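Long-range contacts in core protein VP4 (Bluetongue virus, PDB 2JHP), which caps the viral RNA as a multifunctional enzyme with two methyltransferase-like cofactor sites, and forms part of the inner capsid: residues A[122-127]-A[479-484]; A[219-224]-A[234-239]; A[316-321]-A[359-364]. All blocks are in the same frame, centred on the assembly; numbering follows the deposited sequence.

Contact 1. Residues A[122-127]-A[479-484]; sequences RNYAFK and WRYPDI. With SAH (S-adenosyl-L-homocysteine), chain B.
The hydroxyls of Tyr124 and Tyr481 both hydrogen-bond to one carboxylate oxygen, OE2 of Glu505, which lies outside the two segments. This shared acceptor holds the two phenol ends near each other. With CG anti to the backbone N (chi1 164°), the Tyr124 ring swings off the helix to reach Tyr481. The rings are neither stacked nor edge-to-face: their planes are 53° apart and their centroids 5.6 Å apart. They touch through Tyr124 CE1 and Tyr481 CE1, at 3.6 Å. Tyr481 CE1 lies at the edge of the Tyr124 ring, near its plane. Arg480 CG packs over one face of the Tyr481 ring, offset toward its rim.

The contact joins helix 114-128 to the turn that follows helix 470-480. Tyr481 leaves the helix there, and its carbonyl accepts a bond from Ile484 N, closing a beta turn. The helices pack round a mixed sheet whose strand order, 3-2-1-4-5-7-6, is that of Rossmann-fold methyltransferases; Tyr124 and Ala125 touch Ile433 of its strand 433-437.

Ile484 packs with its two branches against helix 114-128. Its CG2 rests on the helix backbone, 3.5 Å from Tyr124 CA, and also touches Tyr124 CB. Its CD1 meets Lys127 CG at 4.0 Å; the two chains pass alongside one another, running opposite ways. No hydrogen bond crosses between the segments.

One residue of the same helix, Arg122, serves the cofactor. Its NE donates to O of S-adenosyl-L-homocysteine at 2.9 Å, with an N-H...O angle of 162°. That oxygen lies at the guanidinium edge, in its plane. NH2 donates to OXT at 3.0 Å and adds a weak bond to O. NH1 forms a salt bridge with Asp119, which should help fix the guanidinium rotation. Arg122 also touches a bound guanine.

Contact 2. Residues A[219-224]-A[234-239]; sequences LWHVYD and NVIVHN. With SAH (S-adenosyl-L-homocysteine), chain C.
The rings of Tyr223 and His238 form an offset stack, centroids 4.6 Å apart and planes at 24°. His238 CD2 lies over one face of the tyrosine ring, toward the rim. Both side chains extend in the same direction, one alongside the other. At its edge, His238 meets His221: ND1 of His221 and NE2 of His238 share a hydrogen bond of 3.0 Å, and either may be the donor. These two rings meet rim to rim, planes at 20°. Ile236 CG2 packs 3.5 Å from His221 ND1.

Trp220 points to the other face of the sheet, with Asn234 O at its ring edge, in plane. Val222 CG2 touches Val237 CG2 at 3.6 Å and also meets Val235 CG1.

The strands run parallel, at 19°. Five backbone hydrogen bonds join them, alternating in direction from Trp220 N to Asp224 N. Beyond the ladder, the side-chain amide ND2 of Asn239 donates a nearly straight bond to Asp224 O, 3.2 Å.

Asp224 follows the strand end and grips the cofactor ribose. Its OD1 accepts from O2' of S-adenosyl-L-homocysteine at 2.7 Å, and OD2 accepts from O3' at 3.1 Å. An acidic residue after the second strand is a hallmark of Rossmann-like methyltransferases. Ile226 N and Gly199 N also bond to this carboxylate.

Strand 235-238 is outermost in the mixed sheet, and strand 192-196 flanks 219-223 on its other side. His194 of that strand stacks on His221 and bonds to Tyr223 OH, and His251 stacks on His238. The Trp220, Val222 and Val235 face is packed by Leu204 of helix 202-210; Phe215 of helix 212-216 stacks on Trp220.

Contact 3. Residues A[316-321]-A[359-364]; sequences YHCIST and TKVVSR
In a CH-pi contact, Val361 CG1 sits over one face of the Tyr316 ring, 3.7 Å from the ring centroid and 21° off the normal. CG1 is displaced toward the rim, 3.4 Å from Tyr316 CE2. Val361 CG2 meets the far end of the ring, at CZ and OH. Ser363 OG lies at the ring edge, in its plane, 3.6 Å from Tyr316 CE1; its hydrogen bond goes to Lys313 O.

The segments form a twisted antiparallel ribbon, strand directions 133° apart. It is a separate two-stranded sheet beside the seven-stranded mixed sheet, and its strands follow strands 302-308 and 335-341 in the chain. Cys318 and Thr359 are a hydrogen-bonded pair: Thr359 N donates to Cys318 O at 2.7 Å and Cys318 N to Thr359 O at 3.1 Å. Val361 N donates to Tyr316 O, and the return bond is weak. Val362 is at the N-cap position of helix 363-373.

His317 and Lys360 occupy the face away from Tyr316. His317 CE1 touches Lys360 CB at 3.5 Å, while ND1 makes a weak bond to Thr359 O. Tyr316 and Cys318 pack on His307 of strand 302-308, and Cys318 also touches helix 280-295.

Contact 1 packs beside, and contact 2 lies within, two different seven-stranded sheets of the same strand order, each with its own S-adenosyl-L-homocysteine. Their centres are about 39 Å apart and their nearest atoms about 21 Å. This fits separate methyl-transfer sites, as expected of an RNA-capping assembly line. Contact 1 meets the amino acid end of its cofactor, contact 2 the ribose of the other. Contact 3 has no ligand. Its centre lies about 30 Å from that of contact 2 and about 48 Å from that of contact 1. Along the chain, contacts 2 and 3 follow one another, and both are nested in the long loop closed by contact 1.

Contact 1. Residues A[122-127]-A[479-484]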
loop_
_atom_site.group_PDB
_atom_site.type_symbol
_atom_site.label_atom_id
_atom_site.label_comp_id
_atom_site.label_asym_id
_atom_site.label_seq_id
_atom_site.Cartn_x
_atom_site.Cartn_y
_atom_site.Cartn_z
ATOM N N ARG A 122 -3.544 -4.952 -2.248
ATOM C CA ARG A 122 -2.708 -5.487 -1.193
ATOM C C ARG A 122 -3.357 -6.697 -0.540
ATOM O O ARG A 122 -2.657 -7.623 -0.118
ATOM C CB ARG A 122 -2.387 -4.431 -0.146
ATOM C CG ARG A 122 -1.068 -4.703 0.590
ATOM C CD ARG A 122 -0.698 -3.628 1.611
ATOM N NE ARG A 122 -0.558 -2.325 0.972
ATOM C CZ ARG A 122 -1.512 -1.407 0.960
ATOM N NH1 ARG A 122 -2.658 -1.663 1.570
ATOM N NH2 ARG A 122 -1.317 -0.251 0.338
ATOM N N ASN A 123 -4.687 -6.699 -0.460
ATOM C CA ASN A 123 -5.392 -7.826 0.127
ATOM C C ASN A 123 -5.249 -9.054 -0.721
ATOM O O ASN A 123 -4.984 -10.099 -0.200
ATOM C CB ASN A 123 -6.846 -7.485 0.444
ATOM C CG ASN A 123 -6.972 -6.429 1.557
ATOM O OD1 ASN A 123 -5.988 -6.051 2.212
ATOM N ND2 ASN A 123 -8.190 -5.946 1.763
ATOM N N TYR A 124 -5.349 -8.906 -2.035
ATOM C CA TYR A 124 -5.067 -10.012 -2.952
ATOM C C TYR A 124 -3.654 -10.551 -2.690
ATOM O O TYR A 124 -3.438 -11.780 -2.652
ATOM C CB TYR A 124 -5.228 -9.573 -4.418
ATOM C CG TYR A 124 -4.599 -10.518 -5.435
ATOM C CD1 TYR A 124 -5.278 -11.660 -5.874
ATOM C CD2 TYR A 124 -3.322 -10.268 -5.960
ATOM C CE1 TYR A 124 -4.709 -12.524 -6.808
ATOM C CE2 TYR A 124 -2.737 -11.133 -6.898
ATOM C CZ TYR A 124 -3.437 -12.262 -7.316
ATOM O OH TYR A 124 -2.862 -13.129 -8.236
ATOM N N ALA A 125 -2.715 -9.620 -2.490
ATOM C CA ALA A 125 -1.308 -9.949 -2.267
ATOM C C ALA A 125 -1.049 -10.678 -0.947
ATOM O O ALA A 125 -0.127 -11.493 -0.873
ATOM C CB ALA A 125 -0.420 -8.707 -2.379
ATOM N N PHE A 126 -1.848 -10.394 0.083
ATOM C CA PHE A 126 -1.693 -11.091 1.362
ATOM C C PHE A 126 -2.206 -12.520 1.236
ATOM O O PHE A 126 -1.760 -13.414 1.965
ATOM C CB PHE A 126 -2.411 -10.364 2.502
ATOM C CG PHE A 126 -1.659 -9.182 3.039
ATOM C CD1 PHE A 126 -2.189 -7.894 2.944
ATOM C CD2 PHE A 126 -0.409 -9.347 3.653
ATOM C CE1 PHE A 126 -1.485 -6.784 3.450
ATOM C CE2 PHE A 126 0.301 -8.239 4.162
ATOM C CZ PHE A 126 -0.244 -6.957 4.054
ATOM N N LYS A 127 -3.135 -12.726 0.304
ATOM C CA LYS A 127 -3.686 -14.055 0.037
ATOM C C LYS A 127 -2.716 -14.896 -0.779
ATOM O O LYS A 127 -2.680 -16.117 -0.631
ATOM C CB LYS A 127 -5.038 -13.971 -0.686
ATOM C CG LYS A 127 -6.154 -13.302 0.116
ATOM C CD LYS A 127 -6.372 -14.018 1.443
ATOM C CE LYS A 127 -7.356 -13.293 2.339
ATOM N NZ LYS A 127 -7.243 -13.777 3.754
ATOM N N TRP A 479 -13.695 -10.109 -10.988
ATOM C CA TRP A 479 -14.238 -11.180 -11.808
ATOM C C TRP A 479 -13.748 -12.569 -11.400
ATOM O O TRP A 479 -14.530 -13.509 -11.372
ATOM C CB TRP A 479 -13.878 -10.871 -13.262
ATOM C CG TRP A 479 -14.271 -11.865 -14.285
ATOM C CD1 TRP A 479 -15.454 -12.513 -14.388
ATOM C CD2 TRP A 479 -13.481 -12.280 -15.400
ATOM N NE1 TRP A 479 -15.449 -13.338 -15.490
ATOM C CE2 TRP A 479 -14.246 -13.211 -16.130
ATOM C CE3 TRP A 479 -12.188 -11.966 -15.846
ATOM C CZ2 TRP A 479 -13.764 -13.835 -17.283
ATOM C CZ3 TRP A 479 -11.707 -12.584 -16.992
ATOM C CH2 TRP A 479 -12.489 -13.513 -17.692
ATOM N N ARG A 480 -12.457 -12.670 -11.081
ATOM C CA ARG A 480 -11.800 -13.929 -10.733
ATOM C C ARG A 480 -11.847 -14.236 -9.225
ATOM O O ARG A 480 -11.977 -15.398 -8.827
ATOM C CB ARG A 480 -10.349 -13.924 -11.247
ATOM C CG ARG A 480 -9.521 -15.177 -10.923
ATOM C CD ARG A 480 -9.409 -16.127 -12.094
ATOM N NE ARG A 480 -8.225 -15.871 -12.918
ATOM C CZ ARG A 480 -8.071 -16.305 -14.171
ATOM N NH1 ARG A 480 -9.030 -17.017 -14.768
ATOM N NH2 ARG A 480 -6.958 -16.026 -14.833
ATOM N N TYR A 481 -11.742 -13.204 -8.391
ATOM C CA TYR A 481 -11.759 -13.392 -6.940
ATOM C C TYR A 481 -12.798 -12.512 -6.246
ATOM O O TYR A 481 -12.442 -11.559 -5.560
ATOM C CB TYR A 481 -10.375 -13.138 -6.349
ATOM C CG TYR A 481 -9.284 -14.019 -6.904
ATOM C CD1 TYR A 481 -8.416 -13.548 -7.881
ATOM C CD2 TYR A 481 -9.111 -15.325 -6.442
ATOM C CE1 TYR A 481 -7.401 -14.344 -8.393
ATOM C CE2 TYR A 481 -8.096 -16.146 -6.949
ATOM C CZ TYR A 481 -7.243 -15.644 -7.929
ATOM O OH TYR A 481 -6.240 -16.443 -8.435
ATOM N N PRO A 482 -14.092 -12.846 -6.417
ATOM C CA PRO A 482 -15.246 -12.097 -5.913
ATOM C C PRO A 482 -15.294 -11.741 -4.420
ATOM O O PRO A 482 -15.986 -10.793 -4.062
ATOM C CB PRO A 482 -16.418 -13.004 -6.275
ATOM C CG PRO A 482 -15.950 -13.705 -7.481
ATOM C CD PRO A 482 -14.532 -14.024 -7.184
ATOM N N ASP A 483 -14.605 -12.468 -3.548
ATOM C CA ASP A 483 -14.538 -12.007 -2.153
ATOM C C ASP A 483 -13.173 -11.557 -1.684
ATOM O O ASP A 483 -12.992 -11.253 -0.503
ATOM C CB ASP A 483 -15.123 -13.017 -1.170
ATOM C CG ASP A 483 -16.547 -12.674 -0.746
ATOM O OD1 ASP A 483 -17.138 -13.461 0.020
ATOM O OD2 ASP A 483 -17.075 -11.620 -1.173
ATOM N N ILE A 484 -12.212 -11.508 -2.605
ATOM C CA ILE A 484 -11.006 -10.731 -2.377
ATOM C C ILE A 484 -11.312 -9.279 -2.744
ATOM O O ILE A 484 -11.030 -8.373 -1.958
ATOM C CB ILE A 484 -9.766 -11.269 -3.135
ATOM C CG1 ILE A 484 -9.466 -12.708 -2.709
ATOM C CG2 ILE A 484 -8.554 -10.410 -2.827
ATOM C CD1 ILE A 484 -8.236 -13.337 -3.356
HETATM N N SAH B . 4.509 -0.982 -0.747
HETATM C CA SAH B . 3.650 -0.160 0.162
HETATM C CB SAH B . 4.126 1.280 0.376
HETATM C CG SAH B . 4.967 1.970 -0.682
HETATM S SD SAH B . 5.669 3.510 -0.027
HETATM C C SAH B . 2.181 -0.193 -0.226
HETATM O O SAH B . 1.650 -1.250 -0.576
HETATM O OXT SAH B . 1.484 0.820 -0.166
HETATM C "C5'" SAH B . 7.190 3.222 -0.976
HETATM C "C4'" SAH B . 8.338 2.717 -0.119
HETATM O "O4'" SAH B . 9.181 1.861 -0.865
HETATM C "C3'" SAH B . 9.209 3.849 0.418
HETATM O "O3'" SAH B . 9.498 3.532 1.770
HETATM C "C2'" SAH B . 10.488 3.763 -0.401
HETATM O "O2'" SAH B . 11.632 4.126 0.325
HETATM C "C1'" SAH B . 10.538 2.274 -0.745
HETATM N N9 SAH B . 11.334 1.984 -1.958
HETATM C C8 SAH B . 11.419 2.737 -3.107
HETATM N N7 SAH B . 12.263 2.118 -3.971
HETATM C C5 SAH B . 12.720 0.981 -3.395
HETATM C C6 SAH B . 13.589 -0.025 -3.827
HETATM N N6 SAH B . 14.143 0.040 -5.036
HETATM N N1 SAH B . 13.868 -1.100 -3.003
HETATM C C2 SAH B . 13.286 -1.178 -1.750
HETATM N N3 SAH B . 12.423 -0.186 -1.318
HETATM C C4 SAH B . 12.143 0.881 -2.124
#

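Contact 2. Residues A[219-224]-A[234-239]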
loop_
_atom_site.group_PDB
_atom_site.type_symbol
_atom_site.label_atom_id
_atom_site.label_comp_id
_atom_site.label_asym_id
_atom_site.label_seq_id
_atom_site.Cartn_x
_atom_site.Cartn_y
_atom_site.Cartn_z
ATOM N N LEU A 219 0.623 -12.355 24.923
ATOM C CA LEU A 219 0.547 -12.733 26.327
ATOM C C LEU A 219 1.368 -11.760 27.187
ATOM O O LEU A 219 2.582 -11.634 27.028
ATOM C CB LEU A 219 0.971 -14.189 26.550
ATOM C CG LEU A 219 0.900 -14.677 28.003
ATOM C CD1 LEU A 219 -0.507 -14.503 28.580
ATOM C CD2 LEU A 219 1.381 -16.129 28.146
ATOM N N TRP A 220 0.675 -11.079 28.094
ATOM C CA TRP A 220 1.241 -9.984 28.868
ATOM C C TRP A 220 1.568 -10.386 30.304
ATOM O O TRP A 220 0.669 -10.553 31.119
ATOM C CB TRP A 220 0.236 -8.835 28.910
ATOM C CG TRP A 220 -0.092 -8.261 27.587
ATOM C CD1 TRP A 220 -1.133 -8.606 26.771
ATOM C CD2 TRP A 220 0.622 -7.224 26.917
ATOM N NE1 TRP A 220 -1.107 -7.844 25.627
ATOM C CE2 TRP A 220 -0.036 -6.988 25.690
ATOM C CE3 TRP A 220 1.765 -6.481 27.226
ATOM C CZ2 TRP A 220 0.406 -6.033 24.774
ATOM C CZ3 TRP A 220 2.209 -5.521 26.308
ATOM C CH2 TRP A 220 1.519 -5.307 25.098
ATOM N N HIS A 221 2.850 -10.547 30.610
ATOM C CA HIS A 221 3.283 -10.728 31.993
ATOM C C HIS A 221 3.664 -9.361 32.530
ATOM O O HIS A 221 4.642 -8.767 32.087
ATOM C CB HIS A 221 4.474 -11.676 32.073
ATOM C CG HIS A 221 4.107 -13.124 31.988
ATOM N ND1 HIS A 221 3.507 -13.801 33.028
ATOM C CD2 HIS A 221 4.277 -14.030 30.995
ATOM C CE1 HIS A 221 3.312 -15.060 32.675
ATOM N NE2 HIS A 221 3.770 -15.225 31.448
ATOM N N VAL A 222 2.879 -8.851 33.466
ATOM C CA VAL A 222 3.070 -7.482 33.950
ATOM C C VAL A 222 3.513 -7.461 35.414
ATOM O O VAL A 222 2.888 -8.097 36.266
ATOM C CB VAL A 222 1.814 -6.584 33.716
ATOM C CG1 VAL A 222 1.472 -6.511 32.225
ATOM C CG2 VAL A 222 0.622 -7.077 34.510
ATOM N N TYR A 223 4.596 -6.738 35.694
ATOM C CA TYR A 223 5.240 -6.771 37.008
ATOM C C TYR A 223 5.243 -5.398 37.669
ATOM O O TYR A 223 5.752 -4.430 37.096
ATOM C CB TYR A 223 6.688 -7.252 36.896
ATOM C CG TYR A 223 6.924 -8.545 36.142
ATOM C CD1 TYR A 223 6.881 -8.583 34.745
ATOM C CD2 TYR A 223 7.249 -9.719 36.824
ATOM C CE1 TYR A 223 7.127 -9.765 34.049
ATOM C CE2 TYR A 223 7.500 -10.909 36.137
ATOM C CZ TYR A 223 7.438 -10.921 34.751
ATOM O OH TYR A 223 7.683 -12.084 34.069
ATOM N N ASP A 224 4.678 -5.326 38.874
ATOM C CA ASP A 224 4.703 -4.109 39.700
ATOM C C ASP A 224 4.028 -4.357 41.041
ATOM O O ASP A 224 2.883 -4.795 41.088
ATOM C CB ASP A 224 4.014 -2.932 38.992
ATOM C CG ASP A 224 4.415 -1.595 39.560
ATOM O OD1 ASP A 224 4.255 -1.370 40.774
ATOM O OD2 ASP A 224 4.890 -0.757 38.779
ATOM N N ASN A 234 -5.356 -12.833 29.042
ATOM C CA ASN A 234 -3.976 -12.778 28.548
ATOM C C ASN A 234 -3.082 -11.774 29.304
ATOM O O ASN A 234 -1.942 -11.513 28.892
ATOM C CB ASN A 234 -3.934 -12.525 27.032
ATOM C CG ASN A 234 -4.514 -11.169 26.646
ATOM O OD1 ASN A 234 -5.430 -10.662 27.290
ATOM N ND2 ASN A 234 -3.981 -10.586 25.587
ATOM N N VAL A 235 -3.596 -11.220 30.404
ATOM C CA VAL A 235 -2.774 -10.401 31.308
ATOM C C VAL A 235 -2.546 -11.108 32.632
ATOM O O VAL A 235 -3.449 -11.233 33.462
ATOM C CB VAL A 235 -3.328 -8.966 31.552
ATOM C CG1 VAL A 235 -2.355 -8.172 32.393
ATOM C CG2 VAL A 235 -3.571 -8.247 30.217
ATOM N N ILE A 236 -1.318 -11.579 32.801
ATOM C CA ILE A 236 -0.889 -12.255 34.011
ATOM C C ILE A 236 -0.137 -11.238 34.878
ATOM O O ILE A 236 0.907 -10.706 34.480
ATOM C CB ILE A 236 -0.061 -13.517 33.669
ATOM C CG1 ILE A 236 -0.968 -14.552 33.001
ATOM C CG2 ILE A 236 0.581 -14.109 34.911
ATOM C CD1 ILE A 236 -0.228 -15.617 32.229
ATOM N N VAL A 237 -0.692 -10.973 36.058
ATOM C CA VAL A 237 -0.274 -9.850 36.889
ATOM C C VAL A 237 0.625 -10.295 38.037
ATOM O O VAL A 237 0.289 -11.207 38.794
ATOM C CB VAL A 237 -1.511 -9.058 37.399
ATOM C CG1 VAL A 237 -1.124 -7.957 38.390
ATOM C CG2 VAL A 237 -2.277 -8.475 36.216
ATOM N N HIS A 238 1.778 -9.642 38.139
ATOM C CA HIS A 238 2.744 -9.927 39.190
ATOM C C HIS A 238 2.974 -8.684 40.043
ATOM O O HIS A 238 3.337 -7.625 39.524
ATOM C CB HIS A 238 4.066 -10.417 38.594
ATOM C CG HIS A 238 3.909 -11.538 37.614
ATOM N ND1 HIS A 238 3.661 -12.838 38.003
ATOM C CD2 HIS A 238 3.961 -11.554 36.261
ATOM C CE1 HIS A 238 3.564 -13.607 36.933
ATOM N NE2 HIS A 238 3.743 -12.851 35.863
ATOM N N ASN A 239 2.749 -8.821 41.349
ATOM C CA ASN A 239 3.002 -7.739 42.298
ATOM C C ASN A 239 4.379 -7.884 42.930
ATOM O O ASN A 239 4.588 -7.585 44.105
ATOM C CB ASN A 239 1.902 -7.685 43.356
ATOM C CG ASN A 239 0.521 -7.558 42.745
ATOM O OD1 ASN A 239 -0.419 -8.255 43.150
ATOM N ND2 ASN A 239 0.387 -6.675 41.754
HETATM N N SAH C . 4.570 1.974 33.058
HETATM C CA SAH C . 3.816 2.893 33.968
HETATM C CB SAH C . 4.671 4.068 34.450
HETATM C CG SAH C . 5.886 3.649 35.273
HETATM S SD SAH C . 5.702 4.128 37.003
HETATM C C SAH C . 2.542 3.389 33.291
HETATM O O SAH C . 2.451 3.434 32.063
HETATM O OXT SAH C . 1.572 3.742 33.962
HETATM C "C5'" SAH C . 7.142 3.192 37.553
HETATM C "C4'" SAH C . 6.680 1.992 38.361
HETATM O "O4'" SAH C . 7.740 1.096 38.570
HETATM C "C3'" SAH C . 6.169 2.358 39.743
HETATM O "O3'" SAH C . 4.770 2.236 39.723
HETATM C "C2'" SAH C . 6.807 1.350 40.687
HETATM O "O2'" SAH C . 5.835 0.673 41.446
HETATM C "C1'" SAH C . 7.453 0.364 39.739
HETATM N N9 SAH C . 8.690 -0.284 40.201
HETATM C C8 SAH C . 9.722 0.250 40.926
HETATM N N7 SAH C . 10.665 -0.709 41.084
HETATM C C5 SAH C . 10.255 -1.834 40.461
HETATM C C6 SAH C . 10.822 -3.095 40.307
HETATM N N6 SAH C . 12.009 -3.366 40.838
HETATM N N1 SAH C . 10.139 -4.070 39.600
HETATM C C2 SAH C . 8.907 -3.794 39.049
HETATM N N3 SAH C . 8.355 -2.536 39.203
HETATM C C4 SAH C . 9.015 -1.577 39.898
#

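Contact 3. Residues A[316-321]-A[359-364]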
loop_
_atom_site.group_PDB
_atom_site.type_symbol
_atom_site.label_atom_id
_atom_site.label_comp_id
_atom_site.label_asym_id
_atom_site.label_seq_id
_atom_site.Cartn_x
_atom_site.Cartn_y
_atom_site.Cartn_z
ATOM N N TYR A 316 29.039 8.815 29.721
ATOM C CA TYR A 316 28.698 7.624 30.493
ATOM C C TYR A 316 28.473 6.436 29.568
ATOM O O TYR A 316 28.536 6.568 28.342
ATOM C CB TYR A 316 27.452 7.869 31.359
ATOM C CG TYR A 316 26.176 8.172 30.589
ATOM C CD1 TYR A 316 25.886 9.467 30.141
ATOM C CD2 TYR A 316 25.246 7.165 30.328
ATOM C CE1 TYR A 316 24.697 9.740 29.437
ATOM C CE2 TYR A 316 24.069 7.432 29.643
ATOM C CZ TYR A 316 23.797 8.718 29.199
ATOM O OH TYR A 316 22.630 8.973 28.509
ATOM N N HIS A 317 28.200 5.277 30.159
ATOM C CA HIS A 317 28.039 4.053 29.381
ATOM C C HIS A 317 26.740 3.309 29.667
ATOM O O HIS A 317 26.127 3.470 30.728
ATOM C CB HIS A 317 29.241 3.129 29.578
ATOM C CG HIS A 317 30.531 3.706 29.090
ATOM N ND1 HIS A 317 30.916 3.650 27.768
ATOM C CD2 HIS A 317 31.527 4.350 29.749
ATOM C CE1 HIS A 317 32.095 4.232 27.631
ATOM N NE2 HIS A 317 32.489 4.666 28.818
ATOM N N CYS A 318 26.335 2.493 28.695
ATOM C CA CYS A 318 25.145 1.668 28.805
ATOM C C CYS A 318 25.184 0.512 27.796
ATOM O O CYS A 318 26.057 0.464 26.931
ATOM C CB CYS A 318 23.897 2.518 28.575
ATOM S SG CYS A 318 23.676 3.035 26.881
ATOM N N ILE A 319 24.230 -0.409 27.918
ATOM C CA ILE A 319 24.127 -1.545 27.018
ATOM C C ILE A 319 22.964 -1.294 26.062
ATOM O O ILE A 319 21.806 -1.226 26.477
ATOM C CB ILE A 319 23.932 -2.856 27.792
ATOM C CG1 ILE A 319 25.112 -3.095 28.740
ATOM C CG2 ILE A 319 23.787 -4.016 26.830
ATOM C CD1 ILE A 319 24.774 -3.978 29.914
ATOM N N SER A 320 23.277 -1.151 24.779
ATOM C CA SER A 320 22.287 -0.678 23.823
ATOM C C SER A 320 22.475 -1.177 22.389
ATOM O O SER A 320 23.554 -1.620 21.999
ATOM C CB SER A 320 22.265 0.858 23.826
ATOM O OG SER A 320 21.299 1.360 22.912
ATOM N N THR A 321 21.393 -1.095 21.622
ATOM C CA THR A 321 21.450 -1.163 20.167
ATOM C C THR A 321 21.176 0.250 19.625
ATOM O O THR A 321 21.986 0.805 18.883
ATOM C CB THR A 321 20.450 -2.208 19.598
ATOM O OG1 THR A 321 20.863 -3.537 19.957
ATOM C CG2 THR A 321 20.346 -2.104 18.075
ATOM N N THR A 359 27.935 0.871 24.992
ATOM C CA THR A 359 27.968 2.077 24.177
ATOM C C THR A 359 28.347 3.293 25.020
ATOM O O THR A 359 27.857 3.467 26.141
ATOM C CB THR A 359 26.587 2.330 23.505
ATOM O OG1 THR A 359 26.112 1.126 22.886
ATOM C CG2 THR A 359 26.684 3.418 22.452
ATOM N N LYS A 360 29.229 4.123 24.472
ATOM C CA LYS A 360 29.549 5.413 25.072
ATOM C C LYS A 360 28.530 6.415 24.566
ATOM O O LYS A 360 28.164 6.387 23.391
ATOM C CB LYS A 360 30.965 5.866 24.696
ATOM C CG LYS A 360 31.478 7.059 25.503
ATOM C CD LYS A 360 32.845 7.538 25.025
ATOM C CE LYS A 360 32.737 8.606 23.935
ATOM N NZ LYS A 360 33.967 9.462 23.868
ATOM N N VAL A 361 28.075 7.296 25.452
ATOM C CA VAL A 361 27.104 8.326 25.080
ATOM C C VAL A 361 27.459 9.705 25.651
ATOM O O VAL A 361 27.688 9.855 26.855
ATOM C CB VAL A 361 25.632 7.889 25.406
ATOM C CG1 VAL A 361 25.580 6.945 26.597
ATOM C CG2 VAL A 361 24.716 9.086 25.613
ATOM N N VAL A 362 27.532 10.698 24.766
ATOM C CA VAL A 362 27.757 12.083 25.175
ATOM C C VAL A 362 26.413 12.739 25.449
ATOM O O VAL A 362 25.601 12.914 24.538
ATOM C CB VAL A 362 28.528 12.929 24.121
ATOM C CG1 VAL A 362 29.304 14.054 24.818
ATOM C CG2 VAL A 362 29.493 12.075 23.289
ATOM N N SER A 363 26.194 13.092 26.713
ATOM C CA SER A 363 24.966 13.742 27.163
ATOM C C SER A 363 24.486 14.828 26.208
ATOM O O SER A 363 23.321 14.837 25.819
ATOM C CB SER A 363 25.154 14.322 28.564
ATOM O OG SER A 363 25.460 13.297 29.490
ATOM N N ARG A 364 25.401 15.714 25.822
ATOM C CA ARG A 364 25.127 16.859 24.950
ATOM C C ARG A 364 24.390 16.520 23.643
ATOM O O ARG A 364 23.503 17.270 23.219
ATOM C CB ARG A 364 26.442 17.575 24.637
ATOM C CG ARG A 364 26.390 18.520 23.443
ATOM C CD ARG A 364 27.789 18.796 22.869
ATOM N NE ARG A 364 28.649 19.523 23.802
ATOM C CZ ARG A 364 29.583 18.970 24.575
ATOM N NH1 ARG A 364 29.810 17.657 24.544
ATOM N NH2 ARG A 364 30.305 19.746 25.382
#